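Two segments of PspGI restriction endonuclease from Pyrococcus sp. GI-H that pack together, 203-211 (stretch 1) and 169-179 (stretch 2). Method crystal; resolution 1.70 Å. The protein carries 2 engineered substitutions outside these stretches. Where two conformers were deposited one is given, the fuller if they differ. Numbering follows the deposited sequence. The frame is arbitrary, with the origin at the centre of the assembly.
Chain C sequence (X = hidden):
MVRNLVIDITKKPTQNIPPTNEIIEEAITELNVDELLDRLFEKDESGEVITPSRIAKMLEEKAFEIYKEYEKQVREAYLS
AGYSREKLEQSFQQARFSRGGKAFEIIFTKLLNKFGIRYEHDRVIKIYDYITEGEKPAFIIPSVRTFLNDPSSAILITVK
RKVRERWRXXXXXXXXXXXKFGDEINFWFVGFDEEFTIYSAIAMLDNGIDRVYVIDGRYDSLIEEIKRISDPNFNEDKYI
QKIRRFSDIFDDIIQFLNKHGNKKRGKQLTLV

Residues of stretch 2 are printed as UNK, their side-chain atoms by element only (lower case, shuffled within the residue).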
ATOM      1  N   ALA C 203      -9.414 -10.971  -8.906  1.00 11.25           N
ATOM      2  CA  ALA C 203      -9.764 -10.852  -7.497  1.00 11.77           C
ATOM      3  C   ALA C 203     -10.572  -9.563  -7.237  1.00 10.79           C
ATOM      4  O   ALA C 203     -11.550  -9.584  -6.555  1.00 11.96           O
ATOM      5  CB  ALA C 203      -8.492 -10.888  -6.634  1.00 12.64           C
HETATM    6  N   MSE C 204     -10.145  -8.442  -7.804  0.50 11.39           N
HETATM    7  CA  MSE C 204     -10.892  -7.202  -7.646  0.50 11.92           C
HETATM    8  C   MSE C 204     -12.324  -7.375  -8.132  0.50 11.15           C
HETATM    9  O   MSE C 204     -13.280  -7.103  -7.407  0.50 12.34           O
HETATM   10  CB  MSE C 204     -10.231  -6.068  -8.411  0.50 12.05           C
HETATM   11  CG  MSE C 204      -8.903  -5.718  -7.841  0.50 14.77           C
HETATM   12 SE   MSE C 204      -8.255  -4.024  -8.521  0.50 20.61          SE
HETATM   13  CE  MSE C 204      -8.455  -3.046  -6.849  0.50 25.14           C
ATOM     14  N   LEU C 205     -12.459  -7.857  -9.358  1.00 11.60           N
ATOM     15  CA  LEU C 205     -13.777  -7.967  -9.957  1.00 11.38           C
ATOM     16  C   LEU C 205     -14.715  -8.926  -9.194  1.00 11.95           C
ATOM     17  O   LEU C 205     -15.958  -8.808  -9.271  1.00 12.99           O
ATOM     18  CB  LEU C 205     -13.665  -8.347 -11.421  1.00 11.50           C
ATOM     19  CG  LEU C 205     -13.007  -7.287 -12.267  1.00 10.78           C
ATOM     20  CD1 LEU C 205     -12.734  -7.889 -13.611  1.00 11.35           C
ATOM     21  CD2 LEU C 205     -13.935  -6.055 -12.384  1.00 11.55           C
ATOM     22  N   ASP C 206     -14.136  -9.890  -8.491  1.00 11.16           N
ATOM     23  CA  ASP C 206     -14.890 -10.830  -7.699  1.00 11.63           C
ATOM     24  C   ASP C 206     -15.157 -10.328  -6.307  1.00 12.26           C
ATOM     25  O   ASP C 206     -15.895 -10.962  -5.543  1.00 13.28           O
ATOM     26  CB  ASP C 206     -14.155 -12.163  -7.658  1.00 12.03           C
ATOM     27  CG  ASP C 206     -14.379 -12.984  -8.903  1.00 13.65           C
ATOM     28  OD1 ASP C 206     -15.404 -12.771  -9.606  1.00 16.76           O
ATOM     29  OD2 ASP C 206     -13.543 -13.865  -9.161  1.00 17.01           O
ATOM     30  N   ASN C 207     -14.569  -9.174  -5.984  1.00 12.77           N
ATOM     31  CA  ASN C 207     -14.549  -8.667  -4.614  1.00 12.83           C
ATOM     32  C   ASN C 207     -14.806  -7.175  -4.494  1.00 14.39           C
ATOM     33  O   ASN C 207     -14.163  -6.478  -3.706  1.00 15.17           O
ATOM     34  CB  ASN C 207     -13.261  -9.090  -3.928  1.00 13.33           C
ATOM     35  CG  ASN C 207     -13.224 -10.561  -3.686  1.00 11.96           C
ATOM     36  OD1 ASN C 207     -13.859 -11.045  -2.763  1.00 13.96           O
ATOM     37  ND2 ASN C 207     -12.529 -11.282  -4.534  1.00 12.12           N
ATOM     38  N   GLY C 208     -15.809  -6.706  -5.231  1.00 13.30           N
ATOM     39  CA  GLY C 208     -16.371  -5.400  -4.995  1.00 13.88           C
ATOM     40  C   GLY C 208     -15.971  -4.280  -5.913  1.00 13.88           C
ATOM     41  O   GLY C 208     -16.455  -3.150  -5.762  1.00 14.10           O
ATOM     42  N   ILE C 209     -15.128  -4.593  -6.877  1.00 12.26           N
ATOM     43  CA  ILE C 209     -14.734  -3.621  -7.875  1.00 12.68           C
ATOM     44  C   ILE C 209     -15.524  -3.961  -9.122  1.00 11.64           C
ATOM     45  O   ILE C 209     -15.478  -5.094  -9.607  1.00 12.36           O
ATOM     46  CB  ILE C 209     -13.227  -3.624  -8.120  1.00 13.48           C
ATOM     47  CG1 ILE C 209     -12.500  -3.047  -6.901  1.00 17.06           C
ATOM     48  CG2 ILE C 209     -12.885  -2.765  -9.311  1.00 12.81           C
ATOM     49  CD1 ILE C 209     -12.363  -3.952  -5.803  1.00 21.23           C
ATOM     50  N   ASP C 210     -16.268  -2.985  -9.615  1.00 11.29           N
ATOM     51  CA  ASP C 210     -17.130  -3.223 -10.771  1.00 11.32           C
ATOM     52  C   ASP C 210     -16.441  -3.259 -12.093  1.00 11.35           C
ATOM     53  O   ASP C 210     -16.860  -3.988 -12.970  1.00 12.68           O
ATOM     54  CB  ASP C 210     -18.234  -2.193 -10.824  1.00 12.20           C
ATOM     55  CG  ASP C 210     -19.082  -2.278  -9.631  1.00 15.05           C
ATOM     56  OD1 ASP C 210     -19.829  -3.288  -9.522  1.00 18.80           O
ATOM     57  OD2 ASP C 210     -18.931  -1.425  -8.759  1.00 14.97           O
ATOM     58  N   ARG C 211     -15.408  -2.425 -12.235  0.50 12.19           N
ATOM     59  CA  ARG C 211     -14.681  -2.232 -13.487  0.50 11.39           C
ATOM     60  C   ARG C 211     -13.219  -1.962 -13.160  0.50 11.27           C
ATOM     61  O   ARG C 211     -12.913  -1.223 -12.215  0.50 10.49           O
ATOM     62  CB  ARG C 211     -15.261  -1.075 -14.308  0.50 11.88           C
ATOM     63  CG  ARG C 211     -16.744  -1.222 -14.603  0.50 11.36           C
ATOM     64  CD  ARG C 211     -17.268  -0.110 -15.478  0.50 12.78           C
ATOM     65  NE  ARG C 211     -16.864  -0.170 -16.878  0.50 17.43           N
ATOM     66  CZ  ARG C 211     -17.392  -0.962 -17.810  0.50 19.88           C
ATOM     67  NH1 ARG C 211     -18.319  -1.859 -17.507  0.50 19.82           N
ATOM     68  NH2 ARG C 211     -16.947  -0.884 -19.059  0.50 20.15           N
ATOM     69  N   UNK C 169      -5.973  -2.282  -1.340  1.00  9.23           N
ATOM     70  CA  UNK C 169      -6.521  -1.103  -0.710  1.00  9.48           C
ATOM     71  C   UNK C 169      -7.865  -0.770  -1.319  1.00  9.84           C
ATOM     72  O   UNK C 169      -8.773  -0.371  -0.627  1.00  9.60           O
ATOM     73  o   UNK C 169      -2.400   1.096   0.520  1.00 11.59           O
ATOM     74  c   UNK C 169      -5.626   0.093  -0.845  1.00 10.05           C
ATOM     75  c   UNK C 169      -3.383   1.096  -0.242  1.00  9.57           C
ATOM     76  c   UNK C 169      -4.321  -0.067  -0.082  1.00 10.95           C
ATOM     77  o   UNK C 169      -3.647   1.974  -1.090  1.00 11.67           O
ATOM     78  N   UNK C 170      -7.960  -0.946  -2.637  1.00  9.49           N
ATOM     79  CA  UNK C 170      -9.199  -0.626  -3.347  1.00 10.31           C
ATOM     80  C   UNK C 170     -10.282  -1.620  -2.968  1.00 10.37           C
ATOM     81  O   UNK C 170     -11.440  -1.223  -2.775  1.00 10.76           O
ATOM     82  c   UNK C 170      -8.957  -0.637  -4.828  1.00 11.07           C
ATOM     83  N   UNK C 171      -9.914  -2.893  -2.824  1.00  9.80           N
ATOM     84  CA  UNK C 171     -10.839  -3.944  -2.411  1.00 10.27           C
ATOM     85  C   UNK C 171     -11.311  -3.590  -1.004  1.00 10.63           C
ATOM     86  O   UNK C 171     -12.478  -3.630  -0.715  1.00 10.84           O
ATOM     87  c   UNK C 171      -9.737  -5.721  -3.864  1.00 11.08           C
ATOM     88  c   UNK C 171     -10.217  -5.329  -2.443  1.00 10.93           C
ATOM     89  c   UNK C 171     -11.194  -6.396  -1.901  1.00 11.59           C
ATOM     90  N   UNK C 172     -10.386  -3.136  -0.170  1.00  9.43           N
ATOM     91  CA  UNK C 172     -10.696  -2.721   1.200  1.00 10.08           C
ATOM     92  C   UNK C 172     -11.655  -1.562   1.217  1.00 10.07           C
ATOM     93  O   UNK C 172     -12.673  -1.579   1.916  1.00 11.01           O
ATOM     94  N   UNK C 173     -11.342  -0.526   0.443  1.00 10.09           N
ATOM     95  CA  UNK C 173     -12.185   0.638   0.348  1.00 10.98           C
ATOM     96  C   UNK C 173     -13.605   0.255  -0.121  1.00 10.62           C
ATOM     97  O   UNK C 173     -14.625   0.666   0.441  1.00 10.78           O
ATOM     98  c   UNK C 173     -12.380   2.889  -0.698  1.00 13.41           C
ATOM     99  c   UNK C 173     -11.563   1.664  -0.589  1.00 11.28           C
ATOM    100  o   UNK C 173     -10.656   3.744  -2.079  1.00 19.88           O
ATOM    101  o   UNK C 173     -12.493   4.917  -1.852  1.00 21.65           O
ATOM    102  c   UNK C 173     -11.787   3.931  -1.596  1.00 17.03           C
ATOM    103  N   UNK C 174     -13.642  -0.559  -1.154  1.00 11.21           N
ATOM    104  CA  UNK C 174     -14.906  -1.014  -1.742  1.00 11.36           C
ATOM    105  C   UNK C 174     -15.720  -1.754  -0.689  1.00 11.22           C
ATOM    106  O   UNK C 174     -16.940  -1.575  -0.596  1.00 12.44           O
ATOM    107  c   UNK C 174     -14.635  -1.903  -2.972  1.00 12.15           C
ATOM    108  N   UNK C 175     -15.060  -2.576   0.111  1.00 11.01           N
ATOM    109  CA  UNK C 175     -15.775  -3.358   1.120  1.00 11.61           C
ATOM    110  C   UNK C 175     -16.376  -2.418   2.156  1.00 12.06           C
ATOM    111  O   UNK C 175     -17.538  -2.543   2.527  1.00 11.45           O
ATOM    112  c   UNK C 175     -16.600  -5.529   3.153  1.00 18.50           C
ATOM    113  c   UNK C 175     -15.241  -4.856   3.155  1.00 13.92           C
ATOM    114  c   UNK C 175     -14.815  -4.352   1.777  1.00 12.40           C
ATOM    115  o   UNK C 175     -17.040  -6.064   2.108  1.00 20.77           O
ATOM    116  n   UNK C 175     -17.294  -5.504   4.333  1.00 15.52           N
ATOM    117  N   UNK C 176     -15.581  -1.464   2.615  1.00 11.39           N
ATOM    118  CA  UNK C 176     -16.062  -0.510   3.601  1.00 11.72           C
ATOM    119  C   UNK C 176     -17.287   0.243   3.072  1.00 11.71           C
ATOM    120  O   UNK C 176     -18.291   0.375   3.758  1.00 12.80           O
ATOM    121  c   UNK C 176     -13.860  -0.342   4.729  1.00 12.51           C
ATOM    122  c   UNK C 176     -12.535   0.464   4.800  1.00 10.73           C
ATOM    123  c   UNK C 176     -15.492   1.552   4.942  1.00 12.74           C
ATOM    124  c   UNK C 176     -14.967   0.457   4.006  1.00 11.74           C
ATOM    125  N   UNK C 177     -17.212   0.667   1.813  1.00 10.88           N
ATOM    126  CA  UNK C 177     -18.296   1.412   1.162  1.00 11.60           C
ATOM    127  C   UNK C 177     -19.513   0.535   0.902  1.00 11.72           C
ATOM    128  O   UNK C 177     -20.640   0.957   1.151  1.00 12.35           O
ATOM    129  c   UNK C 177     -17.772   1.999  -0.125  1.00 11.81           C
ATOM    130  c   UNK C 177     -16.841   3.198   0.128  1.00 11.57           C
ATOM    131  c   UNK C 177     -17.610   4.385   0.749  1.00 14.04           C
ATOM    132  c   UNK C 177     -16.143   3.579  -1.170  1.00 14.34           C
ATOM    133  N   UNK C 178     -19.283  -0.688   0.453  1.00 11.88           N
ATOM    134  CA  UNK C 178     -20.385  -1.626   0.218  1.00 12.63           C
ATOM    135  C   UNK C 178     -21.081  -2.005   1.500  1.00 14.00           C
ATOM    136  O   UNK C 178     -22.323  -2.167   1.536  1.00 13.90           O
ATOM    137  c   UNK C 178     -19.263  -3.709  -2.762  1.00 19.50           C
ATOM    138  c   UNK C 178     -19.645  -2.533  -1.927  1.00 15.67           C
ATOM    139  n   UNK C 178     -20.864  -2.874  -4.993  1.00 23.67           N
ATOM    140  c   UNK C 178     -19.895  -2.851  -0.520  1.00 13.63           C
ATOM    141  c   UNK C 178     -19.535  -2.755  -5.035  1.00 25.05           C
ATOM    142  n   UNK C 178     -18.766  -3.167  -4.017  1.00 24.14           N
ATOM    143  n   UNK C 178     -18.970  -2.245  -6.118  1.00 21.52           N
ATOM    144  N   UNK C 179     -20.300  -2.145   2.555  1.00 13.45           N
ATOM    145  CA  UNK C 179     -20.871  -2.434   3.847  1.00 14.31           C
ATOM    146  C   UNK C 179     -21.825  -1.326   4.235  1.00 15.50           C
ATOM    147  O   UNK C 179     -22.953  -1.598   4.676  1.00 16.23           O
ATOM    148  c   UNK C 179     -20.231  -3.105   6.188  1.00 19.87           C
ATOM    149  o   UNK C 179     -21.354  -3.587   6.300  1.00 24.12           O
ATOM    150  n   UNK C 179     -19.371  -3.039   7.208  1.00 21.90           N
ATOM    151  c   UNK C 179     -19.753  -2.588   4.868  1.00 14.59           C
TER
HETATM  152  O   HOH W   1     -14.609  -5.312  -1.591  1.00 19.42           O
HETATM  153  O   HOH W   2     -21.827  -2.870  -7.886  1.00 26.36           O

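Position 169 carries three carbons in line, the third bearing two oxygens. Its CA-to-CB bond points away from stretch 1, and its side chain makes no contact with stretch 1: Glu-169. Position 170 has a single carbon, directed toward stretch 1 and lying 3.2 Å from CE of Met-204, a selenomethionine; one carbon means Ala-170. Position 171 has three carbons, forked at the first; one branch reaches the backbone O of Asn-207, the other packs against Ile-209 and Met-204. This is Val-171. Its CG1 lies 3.5 Å from the backbone O of Asn-207, while its CG2 sits 3.7 Å from CD1 of Ile-209 and 4.1 Å from CG of Met-204.

Position 172 has no side-chain atoms, so it is Gly-172; an ideal CB there would point away and meet nothing of stretch 1. At 173, three carbons end in two oxygens, out of reach of stretch 1: Glu-173. Position 174 again shows one carbon pointing toward stretch 1, 3.6 Å from O of Gly-208 and 4.2 Å from CD1 of Ile-209, which identifies Ala-174.

Position 175 has three carbons, the last holding one oxygen and one nitrogen, and makes no contact with stretch 1: Gln-175. Position 176 has four carbons forked at the first, with one arm two carbons long, and 177 has four forked at the second; both are out of reach, and they are Ile-176 and Leu-177. Position 178 runs through three carbons to a nitrogen, then a carbon with two more nitrogens. Its end reaches O of Gly-208 and OD2 of Asp-210; this guanidinium is Arg-178. Position 179, two carbons with one oxygen and one nitrogen on the second, is the distant Asn-179.

The helix thus meets stretch 1 through 170, 171, 174 and 178, a spacing that keeps these residues along one side. At Gly-208 the CA lies 5.7 Å from CA of Ala-174. An ideal CB on Gly-208 would stand 3.4 Å from CB of Ala-174 and 3.3 Å from NE of Arg-178, and its phi/psi of 102/0 independently calls for glycine. The carbonyl O of Gly-208 accepts from both NE (2.9 Å) and NH2 (2.7 Å) of Arg-178, near the guanidinium plane. The same NH2 forms a salt bridge with OD2 of Asp-210 at 2.8 Å, its hydrogen bond weak at 127°. Water 1 joins the backbones, donating to O of Val-171 (2.9 Å) and O of Asn-207 (2.5 Å). Apolar packing around Val-171 and the two alanines therefore adjoins a polar clamp at Arg-178, and together the stretches bury 365 Å².

Stretch 2, residues 169-179: EAVGEAQILRN
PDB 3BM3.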